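Local coordinates for putative TRAP PERIPLASMIC SOLUTE BINDING PROTEIN (Haemophilus influenzae, PDB 4PBQ), which binds L-gulonate and probably delivers such sugar acids to the membrane components of a TRAP transporter, at residues K153-F158 and K162-R167; Y59-Y64 and I252-A257; Q94-I99 and E132-K137. All blocks are in the same frame, centred on the assembly; numbering follows the deposited sequence.

Contact 1: K153-F158 and K162-R167. With 2UF (L-gulonate), chain D.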
loop_
_atom_site.group_PDB
_atom_site.type_symbol
_atom_site.label_atom_id
_atom_site.label_comp_id
_atom_site.label_asym_id
_atom_site.label_seq_id
_atom_site.Cartn_x
_atom_site.Cartn_y
_atom_site.Cartn_z
ATOM N N LYS A 153 -18.320 -1.011 -15.061
ATOM C CA LYS A 153 -18.494 -1.954 -16.160
ATOM C C LYS A 153 -18.120 -3.365 -15.707
ATOM O O LYS A 153 -17.089 -3.557 -15.094
ATOM C CB LYS A 153 -17.576 -1.558 -17.333
ATOM C CG LYS A 153 -17.912 -0.230 -18.037
ATOM C CD LYS A 153 -16.861 0.095 -19.113
ATOM C CE LYS A 153 -17.144 1.404 -19.862
ATOM N NZ LYS A 153 -15.918 1.908 -20.604
ATOM N N LYS A 154 -18.929 -4.361 -16.058
ATOM C CA LYS A 154 -18.597 -5.732 -15.726
ATOM C C LYS A 154 -17.337 -6.198 -16.478
ATOM O O LYS A 154 -17.207 -5.981 -17.680
ATOM C CB LYS A 154 -19.793 -6.635 -16.021
ATOM C CG LYS A 154 -19.514 -8.112 -15.904
ATOM C CD LYS A 154 -20.747 -8.950 -16.272
ATOM C CE LYS A 154 -21.578 -9.282 -15.051
ATOM N NZ LYS A 154 -22.654 -10.278 -15.368
ATOM N N LEU A 155 -16.406 -6.812 -15.754
ATOM C CA LEU A 155 -15.200 -7.368 -16.354
ATOM C C LEU A 155 -15.066 -8.840 -15.967
ATOM O O LEU A 155 -14.894 -9.162 -14.793
ATOM C CB LEU A 155 -13.958 -6.599 -15.887
ATOM C CG LEU A 155 -14.043 -5.070 -15.953
ATOM C CD1 LEU A 155 -12.857 -4.469 -15.218
ATOM C CD2 LEU A 155 -14.095 -4.590 -17.416
ATOM N N GLU A 156 -15.130 -9.744 -16.944
ATOM C CA GLU A 156 -15.031 -11.169 -16.627
ATOM C C GLU A 156 -14.150 -11.938 -17.603
ATOM O O GLU A 156 -13.998 -13.151 -17.484
ATOM C CB GLU A 156 -16.428 -11.806 -16.531
ATOM C CG GLU A 156 -17.262 -11.683 -17.779
ATOM C CD GLU A 156 -18.769 -11.858 -17.518
ATOM O OE1 GLU A 156 -19.564 -11.441 -18.384
ATOM O OE2 GLU A 156 -19.156 -12.407 -16.465
ATOM N N LYS A 157 -13.553 -11.219 -18.548
ATOM C CA LYS A 157 -12.588 -11.817 -19.456
ATOM C C LYS A 157 -11.654 -10.720 -19.948
ATOM O O LYS A 157 -11.970 -9.535 -19.866
ATOM C CB LYS A 157 -13.293 -12.504 -20.634
ATOM C CG LYS A 157 -14.058 -11.551 -21.529
ATOM C CD LYS A 157 -14.812 -12.274 -22.638
ATOM C CE LYS A 157 -15.664 -11.301 -23.451
ATOM N NZ LYS A 157 -16.800 -10.691 -22.662
ATOM N N PHE A 158 -10.503 -11.116 -20.459
ATOM C CA PHE A 158 -9.443 -10.168 -20.745
ATOM C C PHE A 158 -9.891 -9.140 -21.774
ATOM O O PHE A 158 -9.536 -7.965 -21.671
ATOM C CB PHE A 158 -8.203 -10.925 -21.195
ATOM C CG PHE A 158 -6.969 -10.087 -21.279
ATOM C CD1 PHE A 158 -6.243 -9.774 -20.129
ATOM C CD2 PHE A 158 -6.528 -9.610 -22.490
ATOM C CE1 PHE A 158 -5.088 -9.021 -20.215
ATOM C CE2 PHE A 158 -5.373 -8.856 -22.582
ATOM C CZ PHE A 158 -4.660 -8.558 -21.457
ATOM N N LYS A 162 -10.621 -3.757 -22.871
ATOM C CA LYS A 162 -10.512 -2.821 -23.993
ATOM C C LYS A 162 -11.543 -1.690 -23.859
ATOM O O LYS A 162 -12.731 -1.937 -23.685
ATOM C CB LYS A 162 -10.670 -3.562 -25.327
ATOM C CG LYS A 162 -10.556 -2.670 -26.543
ATOM C CD LYS A 162 -10.656 -3.473 -27.840
ATOM C CE LYS A 162 -9.331 -4.145 -28.181
ATOM N NZ LYS A 162 -8.283 -3.170 -28.645
ATOM N N GLY A 163 -11.078 -0.449 -23.898
ATOM C CA GLY A 163 -11.972 0.682 -23.728
ATOM C C GLY A 163 -12.109 1.113 -22.264
ATOM O O GLY A 163 -12.637 2.184 -21.986
ATOM N N LEU A 164 -11.657 0.277 -21.337
ATOM C CA LEU A 164 -11.789 0.584 -19.911
ATOM C C LEU A 164 -10.876 1.740 -19.518
ATOM O O LEU A 164 -9.695 1.725 -19.854
ATOM C CB LEU A 164 -11.446 -0.640 -19.067
ATOM C CG LEU A 164 -11.699 -0.454 -17.569
ATOM C CD1 LEU A 164 -13.190 -0.296 -17.262
ATOM C CD2 LEU A 164 -11.093 -1.624 -16.806
ATOM N N ARG A 165 -11.426 2.726 -18.807
ATOM C CA ARG A 165 -10.647 3.857 -18.299
ATOM C C ARG A 165 -10.515 3.716 -16.797
ATOM O O ARG A 165 -11.508 3.748 -16.069
ATOM C CB ARG A 165 -11.330 5.174 -18.664
ATOM C CG ARG A 165 -11.480 5.385 -20.185
ATOM C CD ARG A 165 -12.512 6.441 -20.533
ATOM N NE ARG A 165 -13.782 6.192 -19.871
ATOM C CZ ARG A 165 -14.678 7.135 -19.591
ATOM N NH1 ARG A 165 -14.469 8.393 -19.956
ATOM N NH2 ARG A 165 -15.789 6.820 -18.953
ATOM N N LEU A 166 -9.288 3.531 -16.336
ATOM C CA LEU A 166 -9.077 3.252 -14.919
ATOM C C LEU A 166 -8.160 4.289 -14.324
ATOM O O LEU A 166 -7.080 4.549 -14.863
ATOM C CB LEU A 166 -8.454 1.871 -14.765
ATOM C CG LEU A 166 -8.903 0.986 -13.612
ATOM C CD1 LEU A 166 -10.406 0.676 -13.716
ATOM C CD2 LEU A 166 -8.092 -0.308 -13.571
ATOM N N ARG A 167 -8.569 4.896 -13.211
ATOM C CA ARG A 167 -7.614 5.670 -12.441
ATOM C C ARG A 167 -6.538 4.737 -11.919
ATOM O O ARG A 167 -6.838 3.630 -11.463
ATOM C CB ARG A 167 -8.275 6.377 -11.267
ATOM C CG ARG A 167 -7.319 7.112 -10.368
ATOM C CD ARG A 167 -6.858 6.280 -9.201
ATOM N NE ARG A 167 -5.963 7.002 -8.309
ATOM C CZ ARG A 167 -5.402 6.453 -7.246
ATOM N NH1 ARG A 167 -5.654 5.173 -6.941
ATOM N NH2 ARG A 167 -4.597 7.171 -6.485
HETATM O O6A 2UF D . -3.623 6.030 -3.966
HETATM C C6 2UF D . -3.584 4.795 -4.045
HETATM O O6B 2UF D . -4.288 4.097 -4.792
HETATM C C5 2UF D . -2.612 4.069 -3.092
HETATM O O5 2UF D . -3.125 2.783 -2.824
HETATM C C4 2UF D . -1.207 3.949 -3.724
HETATM O O4 2UF D . -0.632 5.256 -3.882
HETATM C C3 2UF D . -0.310 3.057 -2.839
HETATM O O3 2UF D . -0.326 3.463 -1.427
HETATM C C2 2UF D . 1.147 3.063 -3.331
HETATM O O2 2UF D . 1.754 1.968 -2.672
HETATM C C1 2UF D . 1.245 2.798 -4.865
HETATM O O1 2UF D . 2.637 2.659 -5.191
HETATM O O HOH W 1 -14.957 -0.637 -22.092
#
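The L-gulonate pocket receives Arg167 from strand 165-168, and just before that strand Leu164 packs against Leu155 of the preceding loop. CD2 of Leu164 lies 3.7 Å from CD1 of Leu155, one methyl branch against another. Leu164 brings its branched end in toward the loop because a chi1 of -174° sets CG opposite the backbone N, and its second branch, CD1, sits alongside the extended Lys153 chain, 4.1 Å from CD. Lys153 runs past it in the opposite direction. The ammonium end then gains two partners: a water, 3.1 Å from NZ, that passes a hydrogen bond on to the carbonyl O of Lys162, and the carboxylate of Asp203. Asp203 also pairs with Arg165, which would offset the like charges of Lys153 and Arg165. Two residues further along, Arg167 grips the ligand carboxylate with two nearly straight bonds, NH1 to O6B at 2.8 Å and NH2 to O6A at 2.9 Å; O6A lies in the guanidinium plane. Its NE is held by the carbonyl O of Met188, which should limit rotation of the group. Such a bidentate arginine-carboxylate pair is a hallmark of TRAP solute-binding proteins. Leu155 continues onto Ile149 of strand 136-151 and Ile225 of strand 223-225, while backbone bonds from Leu164 and Leu166 to Asn184 join strand 165-168 to its parallel neighbour 184-187.

Contact 2: Y59-Y64 and I252-A257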
loop_
_atom_site.group_PDB
_atom_site.type_symbol
_atom_site.label_atom_id
_atom_site.label_comp_id
_atom_site.label_asym_id
_atom_site.label_seq_id
_atom_site.Cartn_x
_atom_site.Cartn_y
_atom_site.Cartn_z
ATOM N N TYR A 59 7.472 11.531 24.417
ATOM C CA TYR A 59 7.050 11.639 23.015
ATOM C C TYR A 59 5.545 11.545 22.948
ATOM O O TYR A 59 4.931 10.761 23.658
ATOM C CB TYR A 59 7.666 10.528 22.131
ATOM C CG TYR A 59 9.154 10.512 22.227
ATOM C CD1 TYR A 59 9.776 9.822 23.244
ATOM C CD2 TYR A 59 9.939 11.230 21.339
ATOM C CE1 TYR A 59 11.142 9.823 23.387
ATOM C CE2 TYR A 59 11.324 11.240 21.475
ATOM C CZ TYR A 59 11.917 10.524 22.501
ATOM O OH TYR A 59 13.293 10.531 22.643
ATOM N N GLU A 60 4.957 12.325 22.056
ATOM C CA GLU A 60 3.536 12.219 21.757
ATOM C C GLU A 60 3.405 11.904 20.289
ATOM O O GLU A 60 4.022 12.589 19.480
ATOM C CB GLU A 60 2.829 13.545 22.049
ATOM C CG GLU A 60 1.376 13.541 21.655
ATOM C CD GLU A 60 0.630 14.767 22.143
ATOM O OE1 GLU A 60 0.500 15.737 21.368
ATOM O OE2 GLU A 60 0.169 14.748 23.302
ATOM N N ILE A 61 2.662 10.847 19.962
ATOM C CA ILE A 61 2.470 10.437 18.575
ATOM C C ILE A 61 1.068 10.880 18.164
ATOM O O ILE A 61 0.078 10.238 18.540
ATOM C CB ILE A 61 2.602 8.917 18.402
ATOM C CG1 ILE A 61 3.870 8.372 19.090
ATOM C CG2 ILE A 61 2.549 8.559 16.911
ATOM C CD1 ILE A 61 5.207 8.936 18.590
ATOM N N ARG A 62 0.979 12.014 17.467
ATOM C CA ARG A 62 -0.329 12.591 17.101
ATOM C C ARG A 62 -0.753 12.027 15.726
ATOM O O ARG A 62 -0.064 12.230 14.754
ATOM C CB ARG A 62 -0.275 14.120 17.043
ATOM C CG ARG A 62 0.124 14.754 18.370
ATOM C CD ARG A 62 -0.206 16.235 18.387
ATOM N NE ARG A 62 -1.644 16.467 18.521
ATOM C CZ ARG A 62 -2.254 17.602 18.189
ATOM N NH1 ARG A 62 -3.569 17.727 18.345
ATOM N NH2 ARG A 62 -1.549 18.620 17.705
ATOM N N LEU A 63 -1.886 11.340 15.670
ATOM C CA LEU A 63 -2.324 10.659 14.451
ATOM C C LEU A 63 -3.170 11.573 13.552
ATOM O O LEU A 63 -4.052 12.318 14.019
ATOM C CB LEU A 63 -3.120 9.393 14.784
ATOM C CG LEU A 63 -2.381 8.428 15.717
ATOM C CD1 LEU A 63 -3.202 7.170 15.912
ATOM C CD2 LEU A 63 -0.978 8.054 15.181
ATOM N N TYR A 64 -2.900 11.494 12.258
ATOM C CA TYR A 64 -3.604 12.289 11.262
ATOM C C TYR A 64 -4.002 11.388 10.090
ATOM O O TYR A 64 -3.264 11.253 9.120
ATOM C CB TYR A 64 -2.711 13.414 10.755
ATOM C CG TYR A 64 -2.463 14.519 11.771
ATOM C CD1 TYR A 64 -3.337 15.599 11.908
ATOM C CD2 TYR A 64 -1.337 14.487 12.583
ATOM C CE1 TYR A 64 -3.084 16.627 12.825
ATOM C CE2 TYR A 64 -1.077 15.503 13.499
ATOM C CZ TYR A 64 -1.948 16.562 13.616
ATOM O OH TYR A 64 -1.662 17.556 14.528
ATOM N N ILE A 252 14.854 2.019 20.912
ATOM C CA ILE A 252 14.493 0.638 21.226
ATOM C C ILE A 252 13.010 0.533 21.603
ATOM O O ILE A 252 12.328 -0.432 21.225
ATOM C CB ILE A 252 15.383 0.109 22.357
ATOM C CG1 ILE A 252 16.770 -0.201 21.799
ATOM C CG2 ILE A 252 14.780 -1.153 23.033
ATOM C CD1 ILE A 252 17.854 -0.279 22.881
ATOM N N ILE A 253 12.502 1.543 22.313
ATOM C CA ILE A 253 11.083 1.569 22.662
ATOM C C ILE A 253 10.216 1.800 21.412
ATOM O O ILE A 253 9.184 1.161 21.256
ATOM C CB ILE A 253 10.794 2.622 23.734
ATOM C CG1 ILE A 253 11.536 2.220 25.022
ATOM C CG2 ILE A 253 9.305 2.703 24.003
ATOM C CD1 ILE A 253 11.468 3.247 26.120
ATOM N N PHE A 254 10.635 2.700 20.524
ATOM C CA PHE A 254 9.939 2.902 19.250
ATOM C C PHE A 254 9.938 1.609 18.454
ATOM O O PHE A 254 8.951 1.275 17.826
ATOM C CB PHE A 254 10.602 3.995 18.396
ATOM C CG PHE A 254 10.167 5.392 18.736
ATOM C CD1 PHE A 254 10.508 5.962 19.954
ATOM C CD2 PHE A 254 9.411 6.131 17.830
ATOM C CE1 PHE A 254 10.098 7.259 20.277
ATOM C CE2 PHE A 254 9.009 7.416 18.112
ATOM C CZ PHE A 254 9.345 7.996 19.355
ATOM N N GLU A 255 11.060 0.893 18.461
ATOM C CA GLU A 255 11.155 -0.367 17.707
ATOM C C GLU A 255 10.254 -1.461 18.294
ATOM O O GLU A 255 9.644 -2.228 17.549
ATOM C CB GLU A 255 12.607 -0.823 17.619
ATOM C CG GLU A 255 13.435 0.087 16.721
ATOM C CD GLU A 255 14.940 0.097 17.060
ATOM O OE1 GLU A 255 15.376 -0.546 18.033
ATOM O OE2 GLU A 255 15.690 0.777 16.339
ATOM N N LYS A 256 10.183 -1.530 19.616
ATOM C CA LYS A 256 9.258 -2.445 20.307
ATOM C C LYS A 256 7.824 -2.140 19.886
ATOM O O LYS A 256 7.033 -3.024 19.585
ATOM C CB LYS A 256 9.400 -2.278 21.833
ATOM C CG LYS A 256 8.414 -3.120 22.670
ATOM C CD LYS A 256 8.543 -2.831 24.195
ATOM C CE LYS A 256 7.564 -3.641 25.027
ATOM N NZ LYS A 256 7.787 -3.475 26.492
ATOM N N ALA A 257 7.488 -0.863 19.877
ATOM C CA ALA A 257 6.144 -0.443 19.515
ATOM C C ALA A 257 5.853 -0.781 18.035
ATOM O O ALA A 257 4.740 -1.167 17.679
ATOM C CB ALA A 257 5.984 1.025 19.794
#
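Phe254 points the edge of its ring into the face of Tyr59, making a T-shaped stack with centroids 5.1 Å apart and ring planes at 90°. CE1 of Phe254 stands 3.8 Å above the Tyr59 plane, over the ring centre, and CZ reaches CG of Tyr59 at 3.8 Å. CE2, round the same rim, meets CD1 of Ile61 at 4.1 Å. A chi1 of -55°, with CG beside the backbone N and anti to the carbonyl carbon, swings the Tyr59 ring toward the helix, and a chi2 of 85° sets the plane that meets this edge. Strand 59-64 closes a beta-alpha-beta crossover with strand 25-30 and helix 38-54, and helix 248-281 brings Phe254 into contact with all three parts: besides Tyr59 and Ile61, its side chain touches Ile27 of strand 25-30 and Ile51 of helix 38-54. The phenol end of Tyr59 is held by a hydrogen bond between OH and Asp250 OD2, one turn before Phe254 on the same helix. Strand 59-64 pairs with strand 25-30 through the backbones of Glu60, Arg62 and Tyr64, whereas N and O of Ile61 are bonded to Glu52 and Lys48 from helix 38-54.

Contact 3: Q94-I99 and E132-K137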
loop_
_atom_site.group_PDB
_atom_site.type_symbol
_atom_site.label_atom_id
_atom_site.label_comp_id
_atom_site.label_asym_id
_atom_site.label_seq_id
_atom_site.Cartn_x
_atom_site.Cartn_y
_atom_site.Cartn_z
ATOM N N GLN A 94 9.252 5.088 -4.823
ATOM C CA GLN A 94 9.818 4.415 -5.994
ATOM C C GLN A 94 10.101 5.392 -7.142
ATOM O O GLN A 94 10.903 5.083 -8.033
ATOM C CB GLN A 94 8.915 3.287 -6.487
ATOM C CG GLN A 94 7.615 3.762 -7.154
ATOM C CD GLN A 94 7.771 4.039 -8.644
ATOM O OE1 GLN A 94 8.374 3.256 -9.378
ATOM N NE2 GLN A 94 7.212 5.153 -9.098
ATOM N N ASN A 95 9.451 6.555 -7.149
ATOM C CA ASN A 95 9.743 7.549 -8.215
ATOM C C ASN A 95 11.097 8.240 -8.026
ATOM O O ASN A 95 11.597 8.921 -8.930
ATOM C CB ASN A 95 8.586 8.580 -8.427
ATOM C CG ASN A 95 8.369 9.517 -7.239
ATOM O OD1 ASN A 95 9.243 9.704 -6.402
ATOM N ND2 ASN A 95 7.182 10.121 -7.174
ATOM N N VAL A 96 11.700 8.050 -6.858
ATOM C CA VAL A 96 13.047 8.529 -6.581
ATOM C C VAL A 96 14.059 7.404 -6.790
ATOM O O VAL A 96 15.133 7.628 -7.340
ATOM C CB VAL A 96 13.158 9.097 -5.150
ATOM C CG1 VAL A 96 14.614 9.437 -4.798
ATOM C CG2 VAL A 96 12.271 10.319 -5.027
ATOM N N ASP A 97 13.711 6.198 -6.361
ATOM C CA ASP A 97 14.580 5.039 -6.515
ATOM C C ASP A 97 13.678 3.836 -6.685
ATOM O O ASP A 97 12.954 3.455 -5.768
ATOM C CB ASP A 97 15.493 4.867 -5.286
ATOM C CG ASP A 97 16.524 3.753 -5.453
ATOM O OD1 ASP A 97 16.288 2.830 -6.256
ATOM O OD2 ASP A 97 17.581 3.786 -4.765
ATOM N N PRO A 98 13.738 3.193 -7.850
ATOM C CA PRO A 98 12.723 2.182 -8.169
ATOM C C PRO A 98 12.771 0.947 -7.277
ATOM O O PRO A 98 11.795 0.208 -7.258
ATOM C CB PRO A 98 13.043 1.784 -9.617
ATOM C CG PRO A 98 13.954 2.836 -10.133
ATOM C CD PRO A 98 14.670 3.428 -8.968
ATOM N N ILE A 99 13.870 0.716 -6.565
ATOM C CA ILE A 99 13.958 -0.493 -5.753
ATOM C C ILE A 99 12.828 -0.544 -4.716
ATOM O O ILE A 99 12.335 -1.620 -4.357
ATOM C CB ILE A 99 15.357 -0.665 -5.091
ATOM C CG1 ILE A 99 15.505 -2.115 -4.619
ATOM C CG2 ILE A 99 15.567 0.332 -3.961
ATOM C CD1 ILE A 99 16.908 -2.635 -4.624
ATOM N N GLU A 132 17.037 5.252 4.172
ATOM C CA GLU A 132 17.771 6.245 4.953
ATOM C C GLU A 132 18.575 7.218 4.081
ATOM O O GLU A 132 18.772 8.376 4.447
ATOM C CB GLU A 132 18.654 5.561 6.007
ATOM C CG GLU A 132 17.775 4.847 7.026
ATOM C CD GLU A 132 18.536 3.947 7.981
ATOM O OE1 GLU A 132 19.625 4.351 8.427
ATOM O OE2 GLU A 132 18.018 2.842 8.284
ATOM N N LYS A 133 19.022 6.746 2.928
ATOM C CA LYS A 133 19.712 7.593 1.960
ATOM C C LYS A 133 18.839 8.759 1.484
ATOM O O LYS A 133 19.346 9.794 1.028
ATOM C CB LYS A 133 20.110 6.743 0.748
ATOM C CG LYS A 133 20.729 7.503 -0.397
ATOM C CD LYS A 133 21.212 6.525 -1.478
ATOM C CE LYS A 133 21.857 7.237 -2.672
ATOM N NZ LYS A 133 22.392 6.249 -3.660
ATOM N N TYR A 134 17.533 8.593 1.596
ATOM C CA TYR A 134 16.572 9.605 1.145
ATOM C C TYR A 134 15.837 10.258 2.308
ATOM O O TYR A 134 14.796 10.905 2.115
ATOM C CB TYR A 134 15.577 8.969 0.171
ATOM C CG TYR A 134 16.301 8.299 -0.965
ATOM C CD1 TYR A 134 16.834 9.050 -2.000
ATOM C CD2 TYR A 134 16.500 6.932 -0.979
ATOM C CE1 TYR A 134 17.535 8.443 -3.034
ATOM C CE2 TYR A 134 17.186 6.324 -1.997
ATOM C CZ TYR A 134 17.703 7.087 -3.030
ATOM O OH TYR A 134 18.406 6.484 -4.071
ATOM N N GLY A 135 16.338 10.051 3.522
ATOM C CA GLY A 135 15.839 10.785 4.674
ATOM C C GLY A 135 14.753 10.077 5.473
ATOM O O GLY A 135 14.094 10.694 6.315
ATOM N N ILE A 136 14.575 8.790 5.245
ATOM C CA ILE A 136 13.466 8.098 5.899
ATOM C C ILE A 136 13.963 6.858 6.617
ATOM O O ILE A 136 14.704 6.051 6.044
ATOM C CB ILE A 136 12.356 7.735 4.886
ATOM C CG1 ILE A 136 11.700 8.989 4.319
ATOM C CG2 ILE A 136 11.283 6.867 5.533
ATOM C CD1 ILE A 136 10.686 8.728 3.183
ATOM N N LYS A 137 13.530 6.701 7.871
ATOM C CA LYS A 137 13.753 5.470 8.615
ATOM C C LYS A 137 12.498 4.597 8.581
ATOM O O LYS A 137 11.413 5.000 9.020
ATOM C CB LYS A 137 14.129 5.793 10.058
ATOM C CG LYS A 137 14.139 4.598 10.987
ATOM C CD LYS A 137 15.317 3.659 10.714
ATOM C CE LYS A 137 15.249 2.488 11.705
ATOM N NZ LYS A 137 16.461 1.636 11.594
HETATM O O HOH W 2 18.041 6.977 -7.494
#
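Tyr134 OH donates a hydrogen bond of 2.9 Å to OD2 of Asp97, reaching that oxygen on its anti side and 26° out of the carboxylate plane. The ring and the carboxylate stand nearly perpendicular, the two side chains crossing at about a right angle. At the other oxygen, OD1, the backbone N of Ile99 approaches from above the carboxylate, 38° out of its plane, in an almost straight bond of 3.2 Å. A chi1 of -174° sets the Asp97 CG beside its own carbonyl carbon, letting the carboxylate reach both the following backbone and the tyrosine. Bonds to its two oxygens should restrict its rotation. Beside this polar end, CG1 of Val96 lies 3.6 Å from CE1 of Tyr134, the two side chains passing in opposite directions. CG of the adjacent Lys133 covers one face of the Tyr134 ring, 4.0 Å above its centre. A water donates to Val96 O at 3.0 Å and makes a weak link to the phenol oxygen. Arg80, on helix 72-81, touches Val96 and through its NE holds the carbonyl O of Tyr134, tying the two segments to a third element. This is a surface contact between the loop following strand 86-89 and the turn leading into strand 136-151, and the bond from Ile99 N to Asp97 OD1 defines an Asx turn at the start of the 3-10 segment 98-99.

Overall arrangement
The three contacts differ in burial and chemistry. Contact 2 is buried and wholly apolar across its interface, contact 3 lies at the surface and turns on a phenol-carboxylate bond, and contact 1 is mixed, with leucines inside and an exposed lysine that is salt-bridged to Asp203. Contacts 2 and 3 reach the same mixed sheet, through strands 59-64 and 136-151, and come within about 5 Å of each other at their nearest atoms without touching. Contacts 1 and 2 lie on opposite sides of the chain's centre, their centres about 42 Å apart. Strand 136-151, entered at contact 3, leads on to contact 1, where Arg167 takes part in ligand binding.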